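Local coordinates for d-3-phosphoglycerate dehydrogenase oxidoreductase protein (Ralstonia solanacearum, PDB 3GG9) that probably oxidises D-3-phosphoglycerate with NAD as cofactor, as a dimeric member of the D-isomer specific 2-hydroxyacid dehydrogenase family, at residues I5-D10 against V53-R58; L72-Q77 against G98-E103; L118-Q123 against R156-Q161; L187-E192 against E207-L212; S220-L225 against V248-A253. One frame throughout, in Å; residues are numbered along the deposited sequence. Where two conformers were deposited one is given.

Contact 1. Residues I5-D10 against V53-R58; sequences IAVLDD and VLIRER
Residues 5-10 and 53-58 run parallel, bridged at Val7 and Val53, and separate beyond them. Ile5 crosses Val53 obliquely, CG2 to CG2. The carbonyl of Ala6 takes the Val53 N-H almost straight along its C=O axis, with 2.7 Å between Ala6 O and Val53 N. Val7 lies beside Val53, pointing the same way, and Leu8 returns a bond from its N to Val53 O at 3.2 Å. Leu8 CD1 rests on Leu54 CD2, 3.8 Å away. At Asp9, past the strand ends and with positive phi (62°), the two segments diverge: the carboxylate OD2 accepts from a water that Ile55 N also feeds and from Thr59, while Asp9 O receives Arg58 NH1 in the guanidinium plane at 2.8 Å. Ile55 CG2 covers one face of that guanidinium. Asp10 OD1 reaches Arg58 NH1 through a second water, though Val15 N on OD2 and Ala14 N on OD1 mainly hold this carboxylate. Strand 4-7 lies between strands 28-31 and 51-54, and helix 306-324 packs on Val53 and Ile55.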
# COMPACT_ATOMS: atom_id res chain seq x y z
N ILE A 5 -28.35 25.57 -1.61
CA ILE A 5 -27.55 24.50 -2.20
C ILE A 5 -27.34 23.38 -1.19
O ILE A 5 -27.09 23.64 -0.01
CB ILE A 5 -26.19 25.03 -2.73
CG1 ILE A 5 -26.42 26.04 -3.84
CG2 ILE A 5 -25.24 23.88 -3.18
CD1 ILE A 5 -25.19 26.78 -4.29
N ALA A 6 -27.48 22.13 -1.64
CA ALA A 6 -27.14 20.98 -0.83
C ALA A 6 -26.12 20.10 -1.52
O ALA A 6 -26.19 19.87 -2.73
CB ALA A 6 -28.37 20.19 -0.47
N VAL A 7 -25.15 19.62 -0.73
CA VAL A 7 -24.17 18.64 -1.16
C VAL A 7 -24.47 17.36 -0.37
O VAL A 7 -24.50 17.38 0.86
CB VAL A 7 -22.72 19.06 -0.83
CG1 VAL A 7 -21.74 18.05 -1.42
CG2 VAL A 7 -22.39 20.48 -1.33
N LEU A 8 -24.65 16.26 -1.09
CA LEU A 8 -25.03 15.00 -0.47
C LEU A 8 -23.82 14.08 -0.23
O LEU A 8 -22.81 14.20 -0.92
CB LEU A 8 -26.01 14.29 -1.40
CG LEU A 8 -27.38 14.96 -1.62
CD1 LEU A 8 -28.25 14.03 -2.43
CD2 LEU A 8 -28.05 15.26 -0.27
N ASP A 9 -23.95 13.17 0.74
CA ASP A 9 -23.08 11.98 0.90
C ASP A 9 -21.59 12.25 1.16
O ASP A 9 -20.74 11.54 0.64
CB ASP A 9 -23.20 11.04 -0.31
CG ASP A 9 -24.63 10.78 -0.72
OD1 ASP A 9 -25.43 10.39 0.14
OD2 ASP A 9 -24.95 10.96 -1.91
N ASP A 10 -21.29 13.27 1.95
CA ASP A 10 -19.89 13.64 2.23
C ASP A 10 -19.49 13.12 3.62
O ASP A 10 -19.51 13.86 4.61
CB ASP A 10 -19.73 15.15 2.13
CG ASP A 10 -18.31 15.64 2.47
OD1 ASP A 10 -17.34 14.85 2.41
OD2 ASP A 10 -18.19 16.83 2.81
N VAL A 53 -25.67 19.34 -5.37
CA VAL A 53 -24.37 18.83 -5.79
C VAL A 53 -24.26 17.36 -5.40
O VAL A 53 -24.41 17.00 -4.22
CB VAL A 53 -23.20 19.64 -5.21
CG1 VAL A 53 -21.84 19.06 -5.69
CG2 VAL A 53 -23.33 21.11 -5.63
N LEU A 54 -24.01 16.52 -6.41
CA LEU A 54 -23.86 15.08 -6.21
C LEU A 54 -22.39 14.69 -6.27
O LEU A 54 -21.63 15.18 -7.13
CB LEU A 54 -24.65 14.30 -7.27
CG LEU A 54 -26.17 14.47 -7.33
CD1 LEU A 54 -26.78 13.58 -8.40
CD2 LEU A 54 -26.81 14.16 -5.98
N ILE A 55 -21.99 13.81 -5.36
CA ILE A 55 -20.65 13.23 -5.32
C ILE A 55 -20.67 11.91 -6.07
O ILE A 55 -21.16 10.89 -5.57
CB ILE A 55 -20.14 13.04 -3.87
CG1 ILE A 55 -20.27 14.35 -3.08
CG2 ILE A 55 -18.69 12.49 -3.86
CD1 ILE A 55 -19.71 14.30 -1.66
N ARG A 56 -20.14 11.96 -7.29
CA ARG A 56 -20.07 10.81 -8.16
C ARG A 56 -21.40 10.04 -8.24
O ARG A 56 -22.44 10.65 -8.47
CB ARG A 56 -18.87 9.93 -7.79
CG ARG A 56 -17.53 10.65 -8.03
CD ARG A 56 -17.42 11.15 -9.48
NE ARG A 56 -17.66 10.08 -10.45
CZ ARG A 56 -18.58 10.11 -11.42
NH1 ARG A 56 -18.71 9.07 -12.23
NH2 ARG A 56 -19.35 11.17 -11.60
N GLU A 57 -21.38 8.73 -8.02
CA GLU A 57 -22.63 7.96 -8.08
C GLU A 57 -23.21 7.59 -6.73
O GLU A 57 -23.97 6.61 -6.62
CB GLU A 57 -22.43 6.70 -8.93
CG GLU A 57 -21.93 6.96 -10.35
CD GLU A 57 -22.67 6.13 -11.41
OE1 GLU A 57 -22.70 6.56 -12.59
OE2 GLU A 57 -23.23 5.07 -11.06
N ARG A 58 -22.89 8.35 -5.68
CA ARG A 58 -23.32 8.00 -4.32
C ARG A 58 -24.85 8.03 -4.09
O ARG A 58 -25.38 7.27 -3.26
CB ARG A 58 -22.59 8.86 -3.28
CG ARG A 58 -21.07 8.63 -3.23
CD ARG A 58 -20.40 9.41 -2.11
NE ARG A 58 -18.95 9.31 -2.23
CZ ARG A 58 -18.05 10.06 -1.59
NH1 ARG A 58 -18.38 11.01 -0.74
NH2 ARG A 58 -16.78 9.86 -1.83
O HOH W 1 -24.07 12.31 -4.18
O HOH W 2 -16.47 12.59 1.07

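Contact 2. Residues L72-Q77 against G98-E103; sequences LKIISQ and GVVVLE
Branched aliphatic residues fill both faces of the pairing between strands 74-77 and 100-102. On one face Ile74 and Val100 lie side by side, CG1 of Ile74 being 3.8 Å from CG2 of Val100, the methyl that takes the crowded place between backbone N and carbonyl carbon (chi1 -66°). Ile74 crosses Leu102 obliquely, CG2 3.7 Å from CD1. On the other face Val99 CG1 meets Ile75 CD1 at 3.8 Å and touches Leu72 CD2, while Ile75 and Val101 sit abreast. Between the apolar faces runs a parallel ladder of four hydrogen bonds. The two inner ones, Ile75 N to Val100 O and Leu102 N to Ile75 O, lie nearly along the C=O axes, the latter spanning 2.7 Å. At the ends the donors, Val100 N toward Lys73 O and Gln77 N toward Leu102 O, stand above the carbonyl planes. Farther out, Ser76 OG bonds to Ala316 O, Gln77 NE2 to Arg56 O, and Glu103 takes Val81 N on OE1 and Arg83, in a salt bridge, on OE2. The pair closes a beta-alpha-beta unit whose helix 91-97 covers Ile75 and Val101; helix 306-324 lies against Ile74, Ser76 and Leu102, and strand 51-54 continues the sheet beyond 74-77.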
# COMPACT_ATOMS: atom_id res chain seq x y z
N LEU A 72 -36.37 22.29 -7.14
CA LEU A 72 -35.07 21.93 -7.75
C LEU A 72 -34.92 22.49 -9.15
O LEU A 72 -35.78 22.25 -10.01
CB LEU A 72 -34.87 20.41 -7.78
CG LEU A 72 -33.51 19.95 -8.32
CD1 LEU A 72 -32.37 20.46 -7.42
CD2 LEU A 72 -33.44 18.44 -8.44
N LYS A 73 -33.83 23.21 -9.39
CA LYS A 73 -33.54 23.80 -10.69
C LYS A 73 -32.28 23.24 -11.35
O LYS A 73 -32.20 23.17 -12.58
CB LYS A 73 -33.41 25.32 -10.55
CG LYS A 73 -34.70 26.01 -10.11
CD LYS A 73 -34.58 27.53 -10.17
CE LYS A 73 -34.16 28.12 -8.83
NZ LYS A 73 -34.85 29.42 -8.60
N ILE A 74 -31.30 22.88 -10.52
CA ILE A 74 -29.98 22.45 -10.98
C ILE A 74 -29.51 21.19 -10.23
O ILE A 74 -29.62 21.11 -9.00
CB ILE A 74 -28.93 23.58 -10.74
CG1 ILE A 74 -29.23 24.79 -11.63
CG2 ILE A 74 -27.50 23.07 -10.98
CD1 ILE A 74 -28.63 26.13 -11.12
N ILE A 75 -29.02 20.21 -10.97
CA ILE A 75 -28.18 19.16 -10.40
C ILE A 75 -26.79 19.35 -10.98
O ILE A 75 -26.62 19.38 -12.21
CB ILE A 75 -28.71 17.76 -10.73
CG1 ILE A 75 -30.07 17.54 -10.06
CG2 ILE A 75 -27.73 16.66 -10.25
CD1 ILE A 75 -30.88 16.45 -10.73
N SER A 76 -25.81 19.52 -10.10
CA SER A 76 -24.42 19.65 -10.54
C SER A 76 -23.63 18.41 -10.14
O SER A 76 -23.44 18.13 -8.97
CB SER A 76 -23.77 20.92 -9.96
OG SER A 76 -22.56 21.16 -10.67
N GLN A 77 -23.17 17.68 -11.16
CA GLN A 77 -22.49 16.41 -11.02
C GLN A 77 -21.00 16.61 -10.97
O GLN A 77 -20.41 17.23 -11.87
CB GLN A 77 -22.82 15.52 -12.22
CG GLN A 77 -22.26 14.13 -12.14
CD GLN A 77 -22.73 13.43 -10.90
OE1 GLN A 77 -23.92 13.29 -10.67
NE2 GLN A 77 -21.79 13.03 -10.07
N GLY A 98 -37.59 20.37 -16.42
CA GLY A 98 -36.76 21.54 -16.70
C GLY A 98 -35.66 21.72 -15.65
O GLY A 98 -35.33 22.84 -15.29
N VAL A 99 -35.14 20.59 -15.15
CA VAL A 99 -34.00 20.57 -14.23
C VAL A 99 -32.74 20.33 -15.05
O VAL A 99 -32.63 19.29 -15.71
CB VAL A 99 -34.17 19.45 -13.17
CG1 VAL A 99 -32.88 19.27 -12.34
CG2 VAL A 99 -35.34 19.78 -12.26
N VAL A 100 -31.82 21.30 -15.05
CA VAL A 100 -30.58 21.13 -15.80
C VAL A 100 -29.56 20.29 -15.04
O VAL A 100 -29.38 20.46 -13.84
CB VAL A 100 -29.94 22.46 -16.33
CG1 VAL A 100 -30.84 23.11 -17.37
CG2 VAL A 100 -29.62 23.43 -15.20
N VAL A 101 -28.93 19.36 -15.75
CA VAL A 101 -27.88 18.54 -15.17
C VAL A 101 -26.55 19.06 -15.69
O VAL A 101 -26.31 19.11 -16.89
CB VAL A 101 -28.08 17.05 -15.47
CG1 VAL A 101 -26.88 16.24 -14.98
CG2 VAL A 101 -29.37 16.55 -14.80
N LEU A 102 -25.69 19.46 -14.76
CA LEU A 102 -24.40 20.03 -15.12
C LEU A 102 -23.33 18.96 -15.01
O LEU A 102 -23.33 18.18 -14.06
CB LEU A 102 -24.06 21.24 -14.24
CG LEU A 102 -25.17 22.28 -14.05
CD1 LEU A 102 -24.66 23.49 -13.34
CD2 LEU A 102 -25.82 22.68 -15.36
N GLU A 103 -22.45 18.90 -16.00
CA GLU A 103 -21.46 17.82 -16.09
C GLU A 103 -20.11 18.37 -15.73
O GLU A 103 -19.69 19.42 -16.24
CB GLU A 103 -21.44 17.22 -17.50
CG GLU A 103 -20.40 16.11 -17.69
CD GLU A 103 -20.64 15.26 -18.92
OE1 GLU A 103 -20.39 14.03 -18.84
OE2 GLU A 103 -21.07 15.81 -19.96

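Contact 3. Residues L118-Q123 against R156-Q161; sequences LVMAAQ and RVLKGQ
Leu158 supplies the apolar half by spreading its two methyls over the last turns of helix 109-123. CD2 lies 3.8 Å from Gln123 CG and also touches Val119 CG1, whereas CD1 meets Met120 CE at 4.0 Å, the methionine chain bending at chi3 (88°) to bring its methyl there. The polar half centres on Gln123. Its backbone O, at the helix C-terminus, accepts Arg156 N at 2.9 Å, the donor standing above the carbonyl plane. Its side chain folds at chi2 (-55°), so that NE2 passes beside Arg156 CD and donates a hydrogen bond to a water 2.6 Å away. That water in turn donates to Val157 O and Gln161 OE1. Arg156 NH1 adds a weak bond to the same OE1, in the guanidinium plane. A type II turn from Leu158 to Gln161 sets the loop, and Glu113 of the second subunit holds Leu158 N. Leading into strand 162-166, the first strand of the Rossmann-type nucleotide-binding domain, the loop packs on the helix at the dimer interface.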
# COMPACT_ATOMS: atom_id res chain seq x y z
N LEU A 118 -3.49 -0.58 -3.37
CA LEU A 118 -4.13 -1.87 -3.02
C LEU A 118 -3.35 -3.09 -3.48
O LEU A 118 -3.28 -4.07 -2.77
CB LEU A 118 -5.55 -1.92 -3.58
CG LEU A 118 -6.62 -1.13 -2.83
CD1 LEU A 118 -7.94 -1.26 -3.58
CD2 LEU A 118 -6.76 -1.65 -1.40
N VAL A 119 -2.79 -3.05 -4.69
CA VAL A 119 -1.85 -4.07 -5.19
C VAL A 119 -0.71 -4.30 -4.22
O VAL A 119 -0.47 -5.44 -3.84
CB VAL A 119 -1.22 -3.70 -6.62
CG1 VAL A 119 -0.14 -4.67 -6.97
CG2 VAL A 119 -2.29 -3.74 -7.68
N MET A 120 0.01 -3.23 -3.86
CA MET A 120 1.11 -3.31 -2.90
C MET A 120 0.66 -3.72 -1.48
O MET A 120 1.30 -4.55 -0.84
CB MET A 120 1.88 -1.99 -2.91
CG MET A 120 2.42 -1.73 -4.32
SD MET A 120 3.84 -0.66 -4.33
CE MET A 120 5.08 -1.95 -4.13
N ALA A 121 -0.48 -3.18 -1.04
CA ALA A 121 -0.99 -3.48 0.29
C ALA A 121 -1.33 -4.95 0.36
O ALA A 121 -0.90 -5.63 1.29
CB ALA A 121 -2.20 -2.61 0.61
N ALA A 122 -2.02 -5.46 -0.65
CA ALA A 122 -2.39 -6.89 -0.71
C ALA A 122 -1.18 -7.81 -0.87
O ALA A 122 -0.98 -8.75 -0.10
CB ALA A 122 -3.43 -7.12 -1.82
N GLN A 123 -0.31 -7.52 -1.84
CA GLN A 123 0.83 -8.44 -2.06
C GLN A 123 1.79 -8.51 -0.88
O GLN A 123 2.53 -9.49 -0.74
CB GLN A 123 1.62 -8.05 -3.34
CG GLN A 123 0.90 -8.40 -4.66
CD GLN A 123 0.49 -9.89 -4.77
OE1 GLN A 123 -0.41 -10.36 -4.06
NE2 GLN A 123 1.15 -10.62 -5.66
N ARG A 156 4.93 -11.03 -1.23
CA ARG A 156 5.34 -11.40 -2.57
C ARG A 156 5.86 -10.16 -3.30
O ARG A 156 5.27 -9.09 -3.24
CB ARG A 156 4.19 -12.02 -3.36
CG ARG A 156 3.32 -12.97 -2.52
CD ARG A 156 2.28 -13.69 -3.38
NE ARG A 156 2.70 -15.04 -3.73
CZ ARG A 156 3.25 -15.38 -4.88
NH1 ARG A 156 3.47 -14.49 -5.84
NH2 ARG A 156 3.58 -16.64 -5.07
N VAL A 157 6.98 -10.35 -3.99
CA VAL A 157 7.64 -9.28 -4.75
C VAL A 157 6.88 -9.13 -6.07
O VAL A 157 6.33 -10.11 -6.58
CB VAL A 157 9.14 -9.61 -4.97
CG1 VAL A 157 9.29 -10.85 -5.75
CG2 VAL A 157 9.90 -8.51 -5.65
N LEU A 158 6.80 -7.91 -6.59
CA LEU A 158 6.16 -7.66 -7.88
C LEU A 158 7.13 -7.88 -9.03
O LEU A 158 6.74 -8.45 -10.05
CB LEU A 158 5.58 -6.25 -7.94
CG LEU A 158 4.48 -5.92 -6.91
CD1 LEU A 158 4.09 -4.45 -7.05
CD2 LEU A 158 3.28 -6.78 -7.14
N LYS A 159 8.36 -7.42 -8.87
CA LYS A 159 9.39 -7.55 -9.93
C LYS A 159 9.40 -8.94 -10.55
O LYS A 159 9.52 -9.92 -9.84
CB LYS A 159 10.80 -7.23 -9.41
CG LYS A 159 11.87 -7.28 -10.52
CD LYS A 159 13.28 -6.98 -10.02
CE LYS A 159 14.20 -6.75 -11.20
NZ LYS A 159 15.61 -6.58 -10.80
N GLY A 160 9.22 -9.01 -11.87
CA GLY A 160 9.34 -10.27 -12.60
C GLY A 160 8.08 -11.10 -12.61
O GLY A 160 8.07 -12.18 -13.19
N GLN A 161 7.02 -10.61 -11.97
CA GLN A 161 5.71 -11.24 -11.99
C GLN A 161 4.83 -10.68 -13.10
O GLN A 161 5.13 -9.66 -13.71
CB GLN A 161 5.01 -11.03 -10.65
CG GLN A 161 5.78 -11.60 -9.50
CD GLN A 161 5.40 -13.03 -9.25
OE1 GLN A 161 4.41 -13.31 -8.57
NE2 GLN A 161 6.18 -13.96 -9.81
O HOH W 3 3.24 -10.65 -7.28

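Contact 4. Residues L187-E192 against E207-L212; sequences LVWGRE and ESKDAL
Strand 185-189 ends facing the first turn of helix 209-215, and the two backbones come nearest at Trp189 and Lys209, CA atoms 6.5 Å apart. The indole of Trp189 carries the contact. With CG anti to the backbone N (chi1 -157°), its ring turns one face to the start of the helix. The peptide linking Ser208 to Lys209 lies over that face, Lys209 N standing 3.3 Å above the ring plane, offset toward the rim. Over the six-membered ring sits Lys209 CB, a CH-pi contact of 3.6 Å from CB to the ring centroid and only 8° off the normal. The lysine chain then runs extended out over the rim, CD 3.8 Å from Trp189 CZ3, and away from the ring to bond Ile232 O through NZ. Because Ser208 OG accepts from Ala211 N at 3.2 Å, this N-cap fixes the turn presented to the indole. Leu212 fits its two methyls to separate partners: CD2 touches Trp189 CB at 3.9 Å, and CD1 rests on Leu187 O at 3.5 Å. Strand 185-189 lies between strands 162-166 and 204-205 in the seven-stranded parallel sheet; Leu212 also packs on Phe166 of the former, and helix 192-200 touches Trp189 through Lys195.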
# COMPACT_ATOMS: atom_id res chain seq x y z
N LEU A 187 0.59 -7.71 -19.27
CA LEU A 187 -0.32 -8.17 -20.33
C LEU A 187 -1.66 -7.47 -20.25
O LEU A 187 -2.28 -7.38 -19.18
CB LEU A 187 -0.56 -9.69 -20.23
CG LEU A 187 0.59 -10.69 -20.31
CD1 LEU A 187 0.09 -12.09 -19.98
CD2 LEU A 187 1.24 -10.67 -21.68
N VAL A 188 -2.13 -7.00 -21.40
CA VAL A 188 -3.38 -6.25 -21.50
C VAL A 188 -4.42 -7.07 -22.28
O VAL A 188 -4.07 -7.80 -23.21
CB VAL A 188 -3.14 -4.85 -22.15
CG1 VAL A 188 -4.44 -4.08 -22.28
CG2 VAL A 188 -2.15 -4.03 -21.30
N TRP A 189 -5.68 -6.99 -21.88
CA TRP A 189 -6.79 -7.50 -22.67
C TRP A 189 -7.98 -6.52 -22.61
O TRP A 189 -8.07 -5.71 -21.70
CB TRP A 189 -7.19 -8.92 -22.22
CG TRP A 189 -7.91 -9.66 -23.33
CD1 TRP A 189 -7.34 -10.26 -24.42
CD2 TRP A 189 -9.32 -9.82 -23.47
NE1 TRP A 189 -8.31 -10.80 -25.23
CE2 TRP A 189 -9.53 -10.54 -24.67
CE3 TRP A 189 -10.42 -9.44 -22.70
CZ2 TRP A 189 -10.81 -10.88 -25.11
CZ3 TRP A 189 -11.69 -9.77 -23.15
CH2 TRP A 189 -11.88 -10.49 -24.34
N GLY A 190 -8.86 -6.57 -23.60
CA GLY A 190 -10.05 -5.70 -23.67
C GLY A 190 -10.65 -5.75 -25.05
O GLY A 190 -10.34 -6.65 -25.83
N ARG A 191 -11.51 -4.77 -25.36
CA ARG A 191 -12.09 -4.58 -26.69
C ARG A 191 -10.97 -4.29 -27.66
O ARG A 191 -9.88 -3.95 -27.24
CB ARG A 191 -12.99 -3.34 -26.71
CG ARG A 191 -14.28 -3.40 -25.91
CD ARG A 191 -14.95 -2.00 -25.87
NE ARG A 191 -14.14 -1.01 -25.14
CZ ARG A 191 -13.43 -0.03 -25.70
NH1 ARG A 191 -13.41 0.12 -27.02
NH2 ARG A 191 -12.73 0.80 -24.94
N GLU A 192 -11.26 -4.40 -28.95
CA GLU A 192 -10.28 -4.19 -30.00
C GLU A 192 -9.47 -2.90 -29.90
O GLU A 192 -8.25 -2.94 -30.08
CB GLU A 192 -10.96 -4.26 -31.38
CG GLU A 192 -10.06 -3.90 -32.56
CD GLU A 192 -8.85 -4.81 -32.72
OE1 GLU A 192 -8.82 -5.97 -32.20
OE2 GLU A 192 -7.91 -4.37 -33.40
N GLU A 207 -3.23 -13.50 -25.24
CA GLU A 207 -3.75 -14.34 -26.34
C GLU A 207 -5.26 -14.34 -26.37
O GLU A 207 -5.88 -14.30 -27.45
CB GLU A 207 -3.28 -15.79 -26.18
CG GLU A 207 -1.81 -15.99 -26.44
CD GLU A 207 -1.49 -17.37 -27.00
OE1 GLU A 207 -2.35 -18.27 -26.94
OE2 GLU A 207 -0.37 -17.54 -27.52
N SER A 208 -5.85 -14.37 -25.17
CA SER A 208 -7.29 -14.36 -25.01
C SER A 208 -7.61 -13.90 -23.61
O SER A 208 -6.72 -13.78 -22.76
CB SER A 208 -7.86 -15.77 -25.22
OG SER A 208 -7.25 -16.70 -24.35
N LYS A 209 -8.88 -13.63 -23.37
CA LYS A 209 -9.39 -13.37 -22.04
C LYS A 209 -9.01 -14.50 -21.08
O LYS A 209 -8.53 -14.23 -19.98
CB LYS A 209 -10.91 -13.20 -22.10
CG LYS A 209 -11.56 -12.85 -20.79
CD LYS A 209 -13.04 -12.69 -21.06
CE LYS A 209 -13.84 -12.87 -19.81
NZ LYS A 209 -15.28 -12.97 -20.18
N ASP A 210 -9.21 -15.74 -21.52
CA ASP A 210 -8.82 -16.93 -20.75
C ASP A 210 -7.34 -16.91 -20.36
O ASP A 210 -6.99 -17.25 -19.23
CB ASP A 210 -9.11 -18.21 -21.54
CG ASP A 210 -10.58 -18.42 -21.83
OD1 ASP A 210 -10.93 -19.50 -22.36
OD2 ASP A 210 -11.41 -17.52 -21.56
N ALA A 211 -6.47 -16.51 -21.29
CA ALA A 211 -5.02 -16.43 -21.08
C ALA A 211 -4.64 -15.39 -20.01
O ALA A 211 -3.67 -15.59 -19.27
CB ALA A 211 -4.31 -16.11 -22.39
N LEU A 212 -5.39 -14.30 -19.96
CA LEU A 212 -5.17 -13.24 -18.99
C LEU A 212 -5.37 -13.73 -17.57
O LEU A 212 -4.57 -13.45 -16.69
CB LEU A 212 -6.08 -12.05 -19.28
CG LEU A 212 -5.78 -10.76 -18.52
CD1 LEU A 212 -4.64 -9.98 -19.21
CD2 LEU A 212 -7.05 -9.93 -18.47

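Contact 5. Residues S220-L225 against V248-A253; sequences SVHLRL and VNTSRA. With SO4 (sulfate ion), chain F; SO4 (sulfate ion), chain E.
Ser251 turns its hydroxyl back across the gap where the two segments leave the sheet. Its OG, anti to the carbonyl carbon (chi1 -73°), donates to Val221 O at 2.7 Å from above the carbonyl plane, takes a weak bond from Leu223 N, and accepts from a water that lies 3.0 Å from His222 ND1. Asn249 holds this serine: OD1 accepts Ser251 N at 2.9 Å, an Asx turn, while ND2 bonds to Arg252 O. Leu225 and Arg252 cross at about a right angle, Leu225 CD2 lying over the guanidinium face, 3.7 Å from Arg252 CZ. Arg224 gives NH2 to one sulfate and NE and NH1 to another, which also meets the amides of Lys170 and Ile171. Within the sheet, Val221 N bonds to Val248 O at 3.0 Å. Loops after parallel strands such as 218-221 and 246-249 are where Rossmann-type domains bind their nucleotide; glycerol and sulfate, probably from the crystallisation liquor, lie nearby, the amide-bound sulfate consistent with a nucleotide phosphate site.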
# COMPACT_ATOMS: atom_id res chain seq x y z
N SER A 220 -5.82 -6.78 -12.61
CA SER A 220 -6.57 -5.62 -12.21
C SER A 220 -7.53 -5.19 -13.29
O SER A 220 -7.14 -5.09 -14.47
CB SER A 220 -5.64 -4.48 -11.80
OG SER A 220 -6.41 -3.41 -11.30
N VAL A 221 -8.76 -4.93 -12.86
CA VAL A 221 -9.90 -4.58 -13.74
C VAL A 221 -10.17 -3.08 -13.88
O VAL A 221 -10.44 -2.39 -12.89
CB VAL A 221 -11.22 -5.29 -13.27
CG1 VAL A 221 -12.31 -5.11 -14.31
CG2 VAL A 221 -10.95 -6.74 -13.10
N HIS A 222 -10.09 -2.57 -15.12
CA HIS A 222 -10.35 -1.16 -15.40
C HIS A 222 -11.34 -0.93 -16.53
O HIS A 222 -10.98 -0.47 -17.61
CB HIS A 222 -9.03 -0.48 -15.66
CG HIS A 222 -8.08 -0.63 -14.53
ND1 HIS A 222 -8.22 0.09 -13.36
CD2 HIS A 222 -7.04 -1.47 -14.34
CE1 HIS A 222 -7.28 -0.28 -12.51
NE2 HIS A 222 -6.56 -1.23 -13.08
N LEU A 223 -12.60 -1.22 -16.24
CA LEU A 223 -13.68 -1.13 -17.23
C LEU A 223 -14.79 -0.25 -16.68
O LEU A 223 -15.04 -0.24 -15.48
CB LEU A 223 -14.25 -2.52 -17.51
CG LEU A 223 -13.34 -3.62 -18.07
CD1 LEU A 223 -14.03 -4.98 -18.02
CD2 LEU A 223 -12.94 -3.27 -19.51
N ARG A 224 -15.45 0.48 -17.57
CA ARG A 224 -16.67 1.19 -17.23
C ARG A 224 -17.80 0.18 -17.28
O ARG A 224 -17.75 -0.79 -18.07
CB ARG A 224 -16.93 2.34 -18.22
CG ARG A 224 -15.85 3.46 -18.21
CD ARG A 224 -16.13 4.53 -17.15
NE ARG A 224 -14.93 5.31 -16.83
CZ ARG A 224 -14.80 6.14 -15.78
NH1 ARG A 224 -13.66 6.79 -15.60
NH2 ARG A 224 -15.79 6.33 -14.91
N LEU A 225 -18.79 0.38 -16.41
CA LEU A 225 -19.96 -0.51 -16.36
C LEU A 225 -21.02 -0.08 -17.38
O LEU A 225 -21.47 1.08 -17.38
CB LEU A 225 -20.58 -0.52 -14.96
CG LEU A 225 -21.70 -1.56 -14.73
CD1 LEU A 225 -21.24 -2.97 -15.01
CD2 LEU A 225 -22.24 -1.44 -13.32
N VAL A 248 -7.77 -7.72 -8.41
CA VAL A 248 -8.03 -6.34 -7.97
C VAL A 248 -9.19 -5.72 -8.74
O VAL A 248 -9.22 -5.75 -9.98
CB VAL A 248 -6.74 -5.42 -8.08
CG1 VAL A 248 -7.01 -4.02 -7.51
CG2 VAL A 248 -5.53 -6.05 -7.36
N ASN A 249 -10.13 -5.12 -8.02
CA ASN A 249 -11.23 -4.42 -8.67
C ASN A 249 -11.54 -3.11 -7.98
O ASN A 249 -12.21 -3.09 -6.95
CB ASN A 249 -12.50 -5.30 -8.75
CG ASN A 249 -13.62 -4.66 -9.57
OD1 ASN A 249 -13.43 -3.65 -10.25
ND2 ASN A 249 -14.79 -5.25 -9.51
N THR A 250 -11.05 -2.01 -8.56
CA THR A 250 -11.44 -0.70 -8.11
C THR A 250 -12.40 -0.02 -9.10
O THR A 250 -12.56 1.20 -9.07
CB THR A 250 -10.18 0.20 -7.95
OG1 THR A 250 -9.56 0.33 -9.22
CG2 THR A 250 -9.17 -0.45 -7.01
N SER A 251 -13.04 -0.79 -9.97
CA SER A 251 -13.93 -0.21 -10.99
C SER A 251 -15.39 -0.19 -10.55
O SER A 251 -15.87 0.82 -10.00
CB SER A 251 -13.76 -0.94 -12.31
OG SER A 251 -12.52 -0.60 -12.95
N ARG A 252 -16.10 -1.29 -10.82
CA ARG A 252 -17.48 -1.46 -10.38
C ARG A 252 -17.68 -2.92 -9.99
O ARG A 252 -17.13 -3.82 -10.65
CB ARG A 252 -18.49 -1.07 -11.48
CG ARG A 252 -18.64 0.44 -11.79
CD ARG A 252 -19.25 1.27 -10.65
NE ARG A 252 -20.57 0.78 -10.23
CZ ARG A 252 -21.73 1.17 -10.76
NH1 ARG A 252 -21.77 2.06 -11.75
NH2 ARG A 252 -22.88 0.66 -10.31
N ALA A 253 -18.44 -3.16 -8.92
CA ALA A 253 -18.68 -4.54 -8.43
C ALA A 253 -19.42 -5.45 -9.43
O ALA A 253 -19.16 -6.66 -9.51
CB ALA A 253 -19.45 -4.50 -7.11
S SO4 F . -11.35 5.40 -18.13
O1 SO4 F . -11.57 6.60 -17.33
O2 SO4 F . -12.62 4.69 -18.38
O3 SO4 F . -10.80 5.84 -19.42
O4 SO4 F . -10.45 4.49 -17.41
S SO4 E . -15.24 10.36 -13.38
O1 SO4 E . -15.41 10.71 -11.98
O2 SO4 E . -15.92 11.33 -14.21
O3 SO4 E . -13.82 10.37 -13.70
O4 SO4 E . -15.79 9.02 -13.58
O HOH W 4 -9.08 -2.56 -10.55
O HOH W 5 -10.82 1.51 -13.12

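Two sheets organise the five contacts. Contacts 1 and 2 share the five-stranded sheet, their centres 12 Å apart, and meet where Leu54 N faces Ser76 O at 3.1 Å. Contacts 4 and 5 reach the seven-stranded sheet 15 Å apart between centres, without touching. Contact 3 backs onto contact 5, Leu118 CD1 lying 3.7 Å from Thr250 CG2. Contacts 1 and 5 approach through a long, weak ion pair, Glu57 OE2 to Arg252 NH1 at 3.4 Å, and through one sulfate, probably from the liquor, that both Arg56 and Arg224 bind. The centre of contact 5 lies about 8 Å from that of the chain, and Ser251 comes within about 3 Å of a glycerol, probably in the interdomain cleft.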